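Local atomic coordinates of glucosidase (Croceicoccus marinus, PDB entry 5Z3K), a protein that probably hydrolyses beta-glucosidic bonds, as a family 39 glycoside hydrolase of a marine bacterium. Residues A[40-43]-A[44-48]; A[123-126]-A[127-130]; A[243-246]-A[247-251]; A[378-381]-A[382-385]; A[447-451]-A[452-456]. All coordinates share one frame; numbering follows the deposited sequence.

Interaction 1. Residues A[40-43]-A[44-48]; sequences PDIL and DVWRN
Ile42 O receives the first amides of helix 43-48: Val45 N donates to it at 2.9 Å, and Trp46 N adds a weak, longer bond at 3.4 Å. One residue on, the helix settles into its regular pattern, with Arg47 N donating to Leu43 O at 3.0 Å. The side chains around this start touch lightly; Ile42 CB and Val45 CG2 are 4.4 Å apart. Just ahead of the helix, Asp41 reaches forward over the turn. Its CG lies anti to the backbone N (chi1 -170°), which carries OD1 forward to accept from Leu43 N at 3.2 Å, and one water bridges the same oxygen to Asp44 N. Two amides of the first turn, which have no helical acceptor ahead of them, are thus served by one carboxylate oxygen, directly and through water. On the outer surface Arg47 takes Asp44 side-on: NE (2.8 Å) and NH2 (3.0 Å) both reach OD1 from the same face of the carboxylate, in the plane of the guanidinium. Farther in, Trp46 NE1 donates to Ala304 O, and Leu43 packs on Gln97 and Ser100 of helix 89-100. This is an Asx turn leading into a helix N terminus, with Ile42 at the N-cap, on the connection between the first two strands of the TIM barrel.

Interaction 2. Residues A[123-126]-A[127-130]; sequences LAKY and EQVV
Tyr126 and Val130, one turn apart on helix 123-138, make the tight side of this contact. Val130 CG2 sits over one face of the tyrosine ring, 4.1 Å from its centroid and 22° off the normal, displaced toward the rim at CE2. This is a CH-pi contact, with Tyr126 CE2 at 3.9 Å from the methyl carbon. Two torsions arrange it: Tyr126 CG is anti to its backbone N (chi1 -174°), while Val130 turns CG2 back along the helix, against Tyr126 O at 3.3 Å. Beneath them Val130 N donates to Tyr126 O at 2.9 Å, and the same i to i+4 bonding ties Glu127 to Leu123, Gln128 to Ala124 and Val129 to Lys125. Trading the tyrosine for an alanine would probably leave the Val130 methyl without its aromatic face and open a gap toward Ile109 and Met175.

The other side is looser. Gln128 lies at the surface beside Ala124, its CG 3.4 Å from Ala124 O and its OE1 3.9 Å from Lys125 CA. Lys125 stretches out fully extended and spends its NZ on the carbonyls of Trp76 and Ala78, pinning a loop to the helix. Glu127, also extended, leaves by another flank to make salt bridges with Arg181 and Arg185 of helix 169-186. Among the neighbouring elements, Tyr126 and Val130 rest on Ile109 of barrel strand 104-109 and on Leu63, Leu123 and Glu127 lean on helix 169-186, and Val129 packs on Phe73.

Interaction 3. Residues A[243-246]-A[247-251]; sequences AAEV and RAIVD
Glu245 starts with CG anti to its backbone N (chi1 179°) and then bends at chi2 (64°), which turns the carboxylate forward along the helix, toward the next turn; Ile249 meets it with CG1 swung to the side of its own backbone N. The two side chains slant across each other so that OE2 of Glu245 lies 3.8 Å from CD1 of Ile249, a van der Waals contact of a carboxylate oxygen with a methyl. The same Ile249 CD1 also lies 3.7 Å from Glu245 O, so the isoleucine covers the carbonyl that its own amide bonds at 3.2 Å. Were Ile249 cut back to an alanine, the Glu245 carbonyl would probably lose this cover, its carboxylate would be freer to swing, and Arg207 would lose an apolar neighbour.

On the inner side Val246 and Val250 meet through single methyls, CG1 of the first to CG2 of the second at 4.1 Å. Below them Val250 N donates to Val246 O. Arg247, bent twice along its chain, brings NE and NH2 to OD1 of Asp251, each at 3.1 Å; as hydrogen bonds both are weak, but together they form a salt bridge one turn down. Its NH1 turns elsewhere, to the carbonyl of Thr258.

Helix 238-252 is the crossover of a beta-alpha-beta unit of the barrel: Val246 and Val250 press on Leu224 of strand 223-229 and on Leu260 of strand 259-266, and Ala243 touches Trp226.

Interaction 4. Residues A[378-381]-A[382-385]; sequences AIPD and MYLT
Ile379 presents its CG2 methyl to the short 3-10 turn that follows, a single coil in the loop between strands 369-376 and 391-394. The methyl fits between two side chains of the turn, 3.8 Å from Tyr383 CB and equally far from Leu384 CD2, so it plugs the notch where these two diverge. Leu384 adds its CG to the same methyl, while CD1 settles over the backbone, 3.8 Å from Ile379 O. Pro380 makes the second bump: its CB lies at the edge of the Tyr383 ring, near the aromatic plane, and CB, CG and CD all approach CD2. Tyr383 is set there by its chi1 of -70°, which lays CG beside its own backbone N. Outside the turn, Tyr383 touches Arg234 and Arg412, Ile379 leans on Asp235, and Asp381 points its carboxylate to a salt bridge with Arg417. Two i to i+3 bonds wind the coil, and both donors stand well above the carbonyl plane: Tyr383 N gives to Pro380 O at 2.9 Å, and Leu384 N gives to Asp381 O at 2.8 Å.

Interaction 5. Residues A[447-451]-A[452-456]; sequences RDHKG and EMLDS
Glu452 curls back over the turn that precedes it and joins His449 and Lys450 through its two carboxylate oxygens. Its CG stands between the backbone N and the carbonyl carbon (chi1 73°), and a further bend at chi2 (-89°) folds the chain back. OE1 then takes Lys450 N on its syn lone pair at 2.9 Å, while OE2 accepts from His449 ND1 at 3.0 Å. The second bond lies close to the imidazole plane but comes from above the carboxylate, the two planes being 52° apart. With ND1 fixed in this way, the ring presents a face to Leu454, whose CD1 sits almost over the centre, 4.0 Å from the centroid. The other methyl, CD2, reaches ND1 at 3.4 Å. Gly451, with a positive phi, takes the corner, where a CB would jam against the preceding carbonyl O. Backbone bonds between Arg444 and both Gly451 and Glu452 pair the outgoing strand with the incoming one, although the buried Glu452 N finds no partner. The arrangement is a beta-hairpin connection between antiparallel strands 438-446 and 452-459, at the edge of the beta-sheet domain, fastened by a His-carboxylate hydrogen bond.

Following the chain from the N terminus, the five contacts come strictly in series; none nests in or crosses another, and each is local to one continuous stretch: a helix start, two helical segments, a 3-10 turn and a hairpin corner. Interactions 1 to 3 belong to the TIM barrel: 40-48 starts the helix after the first strand, 123-130 lies on the helix after strand 104-109, and interaction 3 on the helix after strand 223-229. Interactions 1 and 3 lie on opposite sides of the chain's centre. Interaction 4 coils a loop that reaches back to Arg234 and Asp235, and interaction 5 closes a hairpin in the beta-sheet domain. Interactions 1 and 5 come within about 7 Å at their nearest atoms without touching.

Interaction 1. Residues A[40-43]-A[44-48]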
loop_
_atom_site.group_PDB
_atom_site.type_symbol
_atom_site.label_atom_id
_atom_site.label_comp_id
_atom_site.label_asym_id
_atom_site.label_seq_id
_atom_site.Cartn_x
_atom_site.Cartn_y
_atom_site.Cartn_z
ATOM N N PRO A 40 16.256 -11.818 3.115
ATOM C CA PRO A 40 15.946 -12.208 4.490
ATOM C C PRO A 40 14.500 -12.657 4.634
ATOM O O PRO A 40 13.616 -12.287 3.856
ATOM C CB PRO A 40 16.204 -10.921 5.287
ATOM C CG PRO A 40 15.982 -9.838 4.332
ATOM C CD PRO A 40 16.457 -10.362 2.978
ATOM N N ASP A 41 14.256 -13.457 5.668
ATOM C CA ASP A 41 12.892 -13.863 6.015
ATOM C C ASP A 41 12.321 -12.849 7.002
ATOM O O ASP A 41 12.642 -12.880 8.193
ATOM C CB ASP A 41 12.889 -15.275 6.593
ATOM C CG ASP A 41 11.480 -15.855 6.741
ATOM O OD1 ASP A 41 10.504 -15.082 6.857
ATOM O OD2 ASP A 41 11.346 -17.100 6.747
ATOM N N ILE A 42 11.452 -11.958 6.515
ATOM C CA ILE A 42 10.800 -10.952 7.347
ATOM C C ILE A 42 9.285 -11.158 7.394
ATOM O O ILE A 42 8.546 -10.244 7.746
ATOM C CB ILE A 42 11.141 -9.526 6.869
ATOM C CG1 ILE A 42 10.666 -9.357 5.420
ATOM C CG2 ILE A 42 12.660 -9.260 7.050
ATOM C CD1 ILE A 42 10.994 -8.035 4.753
ATOM N N LEU A 43 8.811 -12.350 7.020
ATOM C CA LEU A 43 7.372 -12.608 6.992
ATOM C C LEU A 43 6.725 -12.378 8.356
ATOM O O LEU A 43 5.579 -11.911 8.441
ATOM C CB LEU A 43 7.116 -14.041 6.519
ATOM C CG LEU A 43 5.660 -14.463 6.378
ATOM C CD1 LEU A 43 4.961 -13.611 5.300
ATOM C CD2 LEU A 43 5.558 -15.972 6.049
ATOM N N ASP A 44 7.435 -12.711 9.441
ATOM C CA ASP A 44 6.865 -12.488 10.767
ATOM C C ASP A 44 6.625 -11.010 11.039
ATOM O O ASP A 44 5.729 -10.675 11.818
ATOM C CB ASP A 44 7.769 -13.070 11.854
ATOM C CG ASP A 44 7.111 -13.058 13.219
ATOM O OD1 ASP A 44 6.113 -13.784 13.410
ATOM O OD2 ASP A 44 7.591 -12.313 14.098
ATOM N N VAL A 45 7.424 -10.117 10.435
ATOM C CA VAL A 45 7.181 -8.684 10.603
ATOM C C VAL A 45 5.894 -8.283 9.891
ATOM O O VAL A 45 5.109 -7.477 10.404
ATOM C CB VAL A 45 8.383 -7.848 10.105
ATOM C CG1 VAL A 45 8.148 -6.340 10.343
ATOM C CG2 VAL A 45 9.682 -8.284 10.780
ATOM N N TRP A 46 5.660 -8.825 8.694
ATOM C CA TRP A 46 4.395 -8.556 8.007
ATOM C C TRP A 46 3.212 -9.054 8.835
ATOM O O TRP A 46 2.172 -8.385 8.932
ATOM C CB TRP A 46 4.395 -9.215 6.625
ATOM C CG TRP A 46 5.219 -8.547 5.573
ATOM C CD1 TRP A 46 6.252 -7.679 5.757
ATOM C CD2 TRP A 46 5.066 -8.697 4.153
ATOM N NE1 TRP A 46 6.759 -7.278 4.541
ATOM C CE2 TRP A 46 6.043 -7.884 3.539
ATOM C CE3 TRP A 46 4.206 -9.451 3.346
ATOM C CZ2 TRP A 46 6.183 -7.798 2.153
ATOM C CZ3 TRP A 46 4.347 -9.368 1.959
ATOM C CH2 TRP A 46 5.327 -8.550 1.380
ATOM N N ARG A 47 3.356 -10.228 9.453
ATOM C CA ARG A 47 2.314 -10.750 10.333
ATOM C C ARG A 47 2.073 -9.819 11.512
ATOM O O ARG A 47 0.928 -9.465 11.814
ATOM C CB ARG A 47 2.699 -12.147 10.834
ATOM C CG ARG A 47 1.633 -12.785 11.708
ATOM C CD ARG A 47 2.231 -13.824 12.663
ATOM N NE ARG A 47 3.358 -13.268 13.405
ATOM C CZ ARG A 47 3.256 -12.416 14.419
ATOM N NH1 ARG A 47 2.063 -12.011 14.852
ATOM N NH2 ARG A 47 4.358 -11.973 15.015
ATOM N N ASN A 48 3.148 -9.407 12.193
ATOM C CA ASN A 48 3.005 -8.502 13.330
ATOM C C ASN A 48 2.432 -7.151 12.916
ATOM O O ASN A 48 1.723 -6.503 13.701
ATOM C CB ASN A 48 4.356 -8.319 14.018
ATOM C CG ASN A 48 4.209 -7.813 15.420
ATOM O OD1 ASN A 48 3.474 -8.397 16.218
ATOM N ND2 ASN A 48 4.868 -6.698 15.724
HETATM O O HOH W 1 9.252 -15.029 9.306
#

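Interaction 2. Residues A[123-126]-A[127-130]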
loop_
_atom_site.group_PDB
_atom_site.type_symbol
_atom_site.label_atom_id
_atom_site.label_comp_id
_atom_site.label_asym_id
_atom_site.label_seq_id
_atom_site.Cartn_x
_atom_site.Cartn_y
_atom_site.Cartn_z
ATOM N N LEU A 123 -2.851 -12.962 -28.877
ATOM C CA LEU A 123 -3.767 -12.529 -27.827
ATOM C C LEU A 123 -4.654 -13.676 -27.361
ATOM O O LEU A 123 -4.961 -13.788 -26.166
ATOM C CB LEU A 123 -4.607 -11.350 -28.327
ATOM C CG LEU A 123 -5.365 -10.521 -27.288
ATOM C CD1 LEU A 123 -4.395 -9.850 -26.331
ATOM C CD2 LEU A 123 -6.283 -9.491 -27.960
ATOM N N ALA A 124 -5.063 -14.548 -28.285
ATOM C CA ALA A 124 -5.894 -15.686 -27.909
ATOM C C ALA A 124 -5.160 -16.619 -26.951
ATOM O O ALA A 124 -5.736 -17.066 -25.952
ATOM C CB ALA A 124 -6.348 -16.438 -29.164
ATOM N N LYS A 125 -3.881 -16.910 -27.222
ATOM C CA LYS A 125 -3.122 -17.772 -26.316
ATOM C C LYS A 125 -2.799 -17.053 -25.010
ATOM O O LYS A 125 -2.840 -17.663 -23.934
ATOM C CB LYS A 125 -1.840 -18.268 -26.992
ATOM C CG LYS A 125 -1.134 -19.419 -26.239
ATOM C CD LYS A 125 0.050 -19.960 -27.018
ATOM C CE LYS A 125 0.448 -21.335 -26.507
ATOM N NZ LYS A 125 1.468 -22.008 -27.373
ATOM N N TYR A 126 -2.468 -15.760 -25.083
ATOM C CA TYR A 126 -2.282 -14.969 -23.868
ATOM C C TYR A 126 -3.494 -15.100 -22.944
ATOM O O TYR A 126 -3.361 -15.350 -21.740
ATOM C CB TYR A 126 -2.027 -13.507 -24.257
ATOM C CG TYR A 126 -1.684 -12.584 -23.104
ATOM C CD1 TYR A 126 -0.386 -12.524 -22.592
ATOM C CD2 TYR A 126 -2.652 -11.765 -22.540
ATOM C CE1 TYR A 126 -0.069 -11.660 -21.532
ATOM C CE2 TYR A 126 -2.344 -10.904 -21.486
ATOM C CZ TYR A 126 -1.050 -10.861 -20.993
ATOM O OH TYR A 126 -0.741 -10.017 -19.943
ATOM N N GLU A 127 -4.695 -14.980 -23.513
ATOM C CA GLU A 127 -5.914 -15.057 -22.712
ATOM C C GLU A 127 -6.079 -16.435 -22.066
ATOM O O GLU A 127 -6.455 -16.528 -20.890
ATOM C CB GLU A 127 -7.123 -14.697 -23.586
ATOM C CG GLU A 127 -8.460 -14.699 -22.852
ATOM C CD GLU A 127 -9.603 -14.148 -23.702
ATOM O OE1 GLU A 127 -9.324 -13.552 -24.764
ATOM O OE2 GLU A 127 -10.776 -14.296 -23.299
ATOM N N GLN A 128 -5.795 -17.486 -22.796
ATOM C CA GLN A 128 -5.890 -18.801 -22.240
ATOM C C GLN A 128 -4.901 -18.976 -21.070
ATOM O O GLN A 128 -5.225 -19.519 -20.088
ATOM C CB GLN A 128 -5.556 -19.863 -23.292
ATOM C CG GLN A 128 -6.491 -20.010 -24.443
ATOM C CD GLN A 128 -6.041 -21.162 -25.355
ATOM O OE1 GLN A 128 -5.262 -20.976 -26.250
ATOM N NE2 GLN A 128 -6.460 -22.356 -25.039
ATOM N N VAL A 129 -3.716 -18.461 -21.232
ATOM C CA VAL A 129 -2.693 -18.642 -20.208
ATOM C C VAL A 129 -3.050 -17.831 -18.967
ATOM O O VAL A 129 -2.889 -18.308 -17.839
ATOM C CB VAL A 129 -1.305 -18.297 -20.783
ATOM C CG1 VAL A 129 -0.282 -18.091 -19.684
ATOM C CG2 VAL A 129 -0.858 -19.421 -21.720
ATOM N N VAL A 130 -3.610 -16.628 -19.150
ATOM C CA VAL A 130 -4.059 -15.847 -17.993
ATOM C C VAL A 130 -5.164 -16.585 -17.256
ATOM O O VAL A 130 -5.186 -16.631 -16.017
ATOM C CB VAL A 130 -4.522 -14.439 -18.412
ATOM C CG1 VAL A 130 -5.198 -13.719 -17.216
ATOM C CG2 VAL A 130 -3.355 -13.619 -18.943
#

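Interaction 3. Residues A[243-246]-A[247-251]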
loop_
_atom_site.group_PDB
_atom_site.type_symbol
_atom_site.label_atom_id
_atom_site.label_comp_id
_atom_site.label_asym_id
_atom_site.label_seq_id
_atom_site.Cartn_x
_atom_site.Cartn_y
_atom_site.Cartn_z
ATOM N N ALA A 243 -6.381 11.207 -4.570
ATOM C CA ALA A 243 -7.503 10.285 -4.682
ATOM C C ALA A 243 -8.796 11.028 -4.975
ATOM O O ALA A 243 -9.652 10.528 -5.712
ATOM C CB ALA A 243 -7.650 9.463 -3.397
ATOM N N ALA A 244 -8.964 12.216 -4.395
ATOM C CA ALA A 244 -10.160 13.002 -4.675
ATOM C C ALA A 244 -10.250 13.336 -6.157
ATOM O O ALA A 244 -11.321 13.211 -6.766
ATOM C CB ALA A 244 -10.167 14.276 -3.822
ATOM N N GLU A 245 -9.129 13.731 -6.760
ATOM C CA GLU A 245 -9.131 14.074 -8.177
ATOM C C GLU A 245 -9.377 12.845 -9.045
ATOM O O GLU A 245 -10.128 12.909 -10.027
ATOM C CB GLU A 245 -7.814 14.751 -8.550
ATOM C CG GLU A 245 -7.724 15.130 -10.014
ATOM C CD GLU A 245 -8.765 16.162 -10.407
ATOM O OE1 GLU A 245 -9.310 16.833 -9.500
ATOM O OE2 GLU A 245 -9.038 16.296 -11.621
ATOM N N VAL A 246 -8.772 11.714 -8.687
ATOM C CA VAL A 246 -8.981 10.489 -9.452
ATOM C C VAL A 246 -10.430 10.046 -9.346
ATOM O O VAL A 246 -11.044 9.616 -10.333
ATOM C CB VAL A 246 -8.018 9.392 -8.968
ATOM C CG1 VAL A 246 -8.331 8.088 -9.666
ATOM C CG2 VAL A 246 -6.584 9.815 -9.214
ATOM N N ARG A 247 -10.996 10.139 -8.144
ATOM C CA ARG A 247 -12.399 9.810 -7.947
ATOM C C ARG A 247 -13.286 10.605 -8.891
ATOM O O ARG A 247 -14.191 10.046 -9.521
ATOM C CB ARG A 247 -12.796 10.082 -6.495
ATOM C CG ARG A 247 -14.258 9.771 -6.216
ATOM C CD ARG A 247 -14.432 8.284 -5.994
ATOM N NE ARG A 247 -14.844 7.591 -7.211
ATOM C CZ ARG A 247 -14.798 6.271 -7.378
ATOM N NH1 ARG A 247 -14.338 5.489 -6.404
ATOM N NH2 ARG A 247 -15.211 5.730 -8.525
ATOM N N ALA A 248 -13.011 11.903 -9.035
ATOM C CA ALA A 248 -13.841 12.747 -9.901
ATOM C C ALA A 248 -13.743 12.339 -11.372
ATOM O O ALA A 248 -14.743 12.385 -12.100
ATOM C CB ALA A 248 -13.447 14.212 -9.729
ATOM N N ILE A 249 -12.548 11.963 -11.837
ATOM C CA ILE A 249 -12.393 11.568 -13.240
ATOM C C ILE A 249 -13.051 10.218 -13.491
ATOM O O ILE A 249 -13.711 10.011 -14.520
ATOM C CB ILE A 249 -10.906 11.554 -13.631
ATOM C CG1 ILE A 249 -10.337 12.964 -13.616
ATOM C CG2 ILE A 249 -10.696 10.905 -15.000
ATOM C CD1 ILE A 249 -8.854 12.985 -13.488
ATOM N N VAL A 250 -12.881 9.276 -12.562
ATOM C CA VAL A 250 -13.514 7.970 -12.712
ATOM C C VAL A 250 -15.034 8.103 -12.696
ATOM O O VAL A 250 -15.736 7.463 -13.489
ATOM C CB VAL A 250 -13.009 7.007 -11.620
ATOM C CG1 VAL A 250 -13.792 5.711 -11.649
ATOM C CG2 VAL A 250 -11.519 6.741 -11.817
ATOM N N ASP A 251 -15.570 8.933 -11.799
ATOM C CA ASP A 251 -17.022 9.111 -11.759
ATOM C C ASP A 251 -17.534 9.747 -13.047
ATOM O O ASP A 251 -18.647 9.445 -13.498
ATOM C CB ASP A 251 -17.425 9.982 -10.572
ATOM C CG ASP A 251 -17.328 9.267 -9.234
ATOM O OD1 ASP A 251 -17.207 8.018 -9.188
ATOM O OD2 ASP A 251 -17.376 9.983 -8.212
#

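Interaction 4. Residues A[378-381]-A[382-385]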
loop_
_atom_site.group_PDB
_atom_site.type_symbol
_atom_site.label_atom_id
_atom_site.label_comp_id
_atom_site.label_asym_id
_atom_site.label_seq_id
_atom_site.Cartn_x
_atom_site.Cartn_y
_atom_site.Cartn_z
ATOM N N ALA A 378 6.702 16.858 10.329
ATOM C CA ALA A 378 6.836 18.236 9.862
ATOM C C ALA A 378 7.280 18.241 8.406
ATOM O O ALA A 378 8.324 17.672 8.073
ATOM C CB ALA A 378 7.833 19.010 10.731
ATOM N N ILE A 379 6.483 18.866 7.543
ATOM C CA ILE A 379 6.944 19.131 6.177
ATOM C C ILE A 379 8.176 20.026 6.246
ATOM O O ILE A 379 8.139 21.067 6.930
ATOM C CB ILE A 379 5.836 19.807 5.350
ATOM C CG1 ILE A 379 4.636 18.873 5.155
ATOM C CG2 ILE A 379 6.382 20.261 4.005
ATOM C CD1 ILE A 379 3.371 19.608 4.719
ATOM N N PRO A 380 9.285 19.679 5.599
ATOM C CA PRO A 380 10.462 20.558 5.649
ATOM C C PRO A 380 10.185 21.904 4.989
ATOM O O PRO A 380 9.404 22.010 4.036
ATOM C CB PRO A 380 11.534 19.762 4.894
ATOM C CG PRO A 380 11.081 18.321 5.013
ATOM C CD PRO A 380 9.581 18.383 4.959
ATOM N N ASP A 381 10.856 22.942 5.507
ATOM C CA ASP A 381 10.613 24.311 5.047
ATOM C C ASP A 381 10.701 24.439 3.535
ATOM O O ASP A 381 9.870 25.110 2.913
ATOM C CB ASP A 381 11.608 25.279 5.692
ATOM C CG ASP A 381 11.525 25.283 7.190
ATOM O OD1 ASP A 381 10.397 25.316 7.722
ATOM O OD2 ASP A 381 12.589 25.239 7.839
HETATM N N MSE A 382 11.695 23.810 2.916
HETATM C CA MSE A 382 11.885 24.037 1.494
HETATM C C MSE A 382 10.705 23.505 0.691
HETATM O O MSE A 382 10.485 23.933 -0.437
HETATM C CB MSE A 382 13.186 23.419 1.005
HETATM C CG MSE A 382 13.274 21.943 1.209
HETATM SE SE MSE A 382 14.756 21.195 0.183
HETATM C CE MSE A 382 14.959 19.578 1.216
ATOM N N TYR A 383 9.918 22.604 1.278
ATOM C CA TYR A 383 8.731 22.105 0.595
ATOM C C TYR A 383 7.477 22.913 0.910
ATOM O O TYR A 383 6.398 22.579 0.406
ATOM C CB TYR A 383 8.519 20.619 0.921
ATOM C CG TYR A 383 9.575 19.737 0.287
ATOM C CD1 TYR A 383 9.516 19.392 -1.063
ATOM C CD2 TYR A 383 10.650 19.273 1.035
ATOM C CE1 TYR A 383 10.505 18.594 -1.641
ATOM C CE2 TYR A 383 11.628 18.490 0.469
ATOM C CZ TYR A 383 11.558 18.147 -0.859
ATOM O OH TYR A 383 12.556 17.354 -1.380
ATOM N N LEU A 384 7.595 23.986 1.692
ATOM C CA LEU A 384 6.473 24.887 1.946
ATOM C C LEU A 384 6.504 26.129 1.060
ATOM O O LEU A 384 5.669 27.023 1.228
ATOM C CB LEU A 384 6.440 25.278 3.421
ATOM C CG LEU A 384 6.117 24.078 4.325
ATOM C CD1 LEU A 384 6.474 24.343 5.782
ATOM C CD2 LEU A 384 4.651 23.678 4.189
ATOM N N THR A 385 7.436 26.195 0.115
ATOM C CA THR A 385 7.476 27.255 -0.882
ATOM C C THR A 385 6.638 26.846 -2.087
ATOM O O THR A 385 6.786 25.735 -2.600
ATOM C CB THR A 385 8.920 27.514 -1.309
ATOM O OG1 THR A 385 9.712 27.803 -0.151
ATOM C CG2 THR A 385 8.993 28.678 -2.282
#

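Interaction 5. Residues A[447-451]-A[452-456]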
loop_
_atom_site.group_PDB
_atom_site.type_symbol
_atom_site.label_atom_id
_atom_site.label_comp_id
_atom_site.label_asym_id
_atom_site.label_seq_id
_atom_site.Cartn_x
_atom_site.Cartn_y
_atom_site.Cartn_z
ATOM N N ARG A 447 14.037 8.580 16.144
ATOM C CA ARG A 447 15.467 8.530 15.865
ATOM C C ARG A 447 16.209 7.596 16.809
ATOM O O ARG A 447 17.341 7.191 16.506
ATOM C CB ARG A 447 16.067 9.935 15.936
ATOM C CG ARG A 447 15.972 10.587 17.301
ATOM C CD ARG A 447 16.969 11.742 17.437
ATOM N NE ARG A 447 16.985 12.638 16.275
ATOM C CZ ARG A 447 17.974 12.700 15.384
ATOM N NH1 ARG A 447 19.034 11.906 15.502
ATOM N NH2 ARG A 447 17.900 13.551 14.371
ATOM N N ASP A 448 15.592 7.216 17.923
ATOM C CA ASP A 448 16.221 6.338 18.901
ATOM C C ASP A 448 15.522 4.995 19.067
ATOM O O ASP A 448 15.982 4.176 19.870
ATOM C CB ASP A 448 16.284 7.037 20.269
ATOM C CG ASP A 448 17.090 8.320 20.228
ATOM O OD1 ASP A 448 18.160 8.323 19.586
ATOM O OD2 ASP A 448 16.643 9.331 20.816
ATOM N N HIS A 449 14.420 4.746 18.362
ATOM C CA HIS A 449 13.632 3.550 18.624
ATOM C C HIS A 449 13.022 3.028 17.338
ATOM O O HIS A 449 12.693 3.799 16.427
ATOM C CB HIS A 449 12.510 3.821 19.631
ATOM C CG HIS A 449 12.994 4.400 20.915
ATOM N ND1 HIS A 449 13.384 3.619 21.980
ATOM C CD2 HIS A 449 13.178 5.684 21.299
ATOM C CE1 HIS A 449 13.766 4.399 22.976
ATOM N NE2 HIS A 449 13.654 5.656 22.586
ATOM N N LYS A 450 12.835 1.706 17.303
ATOM C CA LYS A 450 12.370 0.967 16.133
ATOM C C LYS A 450 10.995 0.347 16.346
ATOM O O LYS A 450 10.712 -0.734 15.822
ATOM C CB LYS A 450 13.357 -0.137 15.763
ATOM C CG LYS A 450 14.820 0.220 15.913
ATOM C CD LYS A 450 15.725 -1.016 15.674
ATOM C CE LYS A 450 15.202 -2.228 16.422
ATOM N NZ LYS A 450 16.308 -3.182 16.740
ATOM N N GLY A 451 10.131 0.992 17.123
ATOM C CA GLY A 451 8.810 0.441 17.345
ATOM C C GLY A 451 8.656 -0.437 18.569
ATOM O O GLY A 451 7.552 -0.955 18.793
ATOM N N GLU A 452 9.712 -0.619 19.372
ATOM C CA GLU A 452 9.613 -1.457 20.554
ATOM C C GLU A 452 8.853 -0.734 21.663
ATOM O O GLU A 452 8.647 0.488 21.624
ATOM C CB GLU A 452 11.005 -1.874 21.069
ATOM C CG GLU A 452 11.812 -0.750 21.770
ATOM C CD GLU A 452 12.656 0.062 20.793
ATOM O OE1 GLU A 452 12.320 0.074 19.591
ATOM O OE2 GLU A 452 13.656 0.687 21.219
HETATM N N MSE A 453 8.435 -1.519 22.654
HETATM C CA MSE A 453 7.732 -1.003 23.826
HETATM C C MSE A 453 8.665 -0.155 24.667
HETATM O O MSE A 453 9.800 -0.554 24.931
HETATM C CB MSE A 453 7.176 -2.144 24.668
HETATM C CG MSE A 453 6.408 -1.680 25.888
HETATM SE SE MSE A 453 6.027 -3.149 27.112
HETATM C CE MSE A 453 5.098 -4.384 25.925
ATOM N N LEU A 454 8.199 1.013 25.100
ATOM C CA LEU A 454 9.035 1.879 25.925
ATOM C C LEU A 454 8.722 1.776 27.407
ATOM O O LEU A 454 9.646 1.767 28.237
ATOM C CB LEU A 454 8.901 3.335 25.478
ATOM C CG LEU A 454 9.499 3.672 24.109
ATOM C CD1 LEU A 454 10.048 5.083 24.123
ATOM C CD2 LEU A 454 10.583 2.675 23.691
ATOM N N ASP A 455 7.446 1.683 27.762
ATOM C CA ASP A 455 7.051 1.569 29.157
ATOM C C ASP A 455 5.637 1.016 29.216
ATOM O O ASP A 455 4.966 0.848 28.192
ATOM C CB ASP A 455 7.141 2.910 29.899
ATOM C CG ASP A 455 6.615 4.072 29.087
ATOM O OD1 ASP A 455 5.668 3.869 28.304
ATOM O OD2 ASP A 455 7.148 5.196 29.244
ATOM N N SER A 456 5.194 0.747 30.437
ATOM C CA SER A 456 3.878 0.184 30.679
ATOM C C SER A 456 3.587 0.256 32.168
ATOM O O SER A 456 4.502 0.269 33.000
ATOM C CB SER A 456 3.776 -1.259 30.196
ATOM O OG SER A 456 4.472 -2.115 31.072
#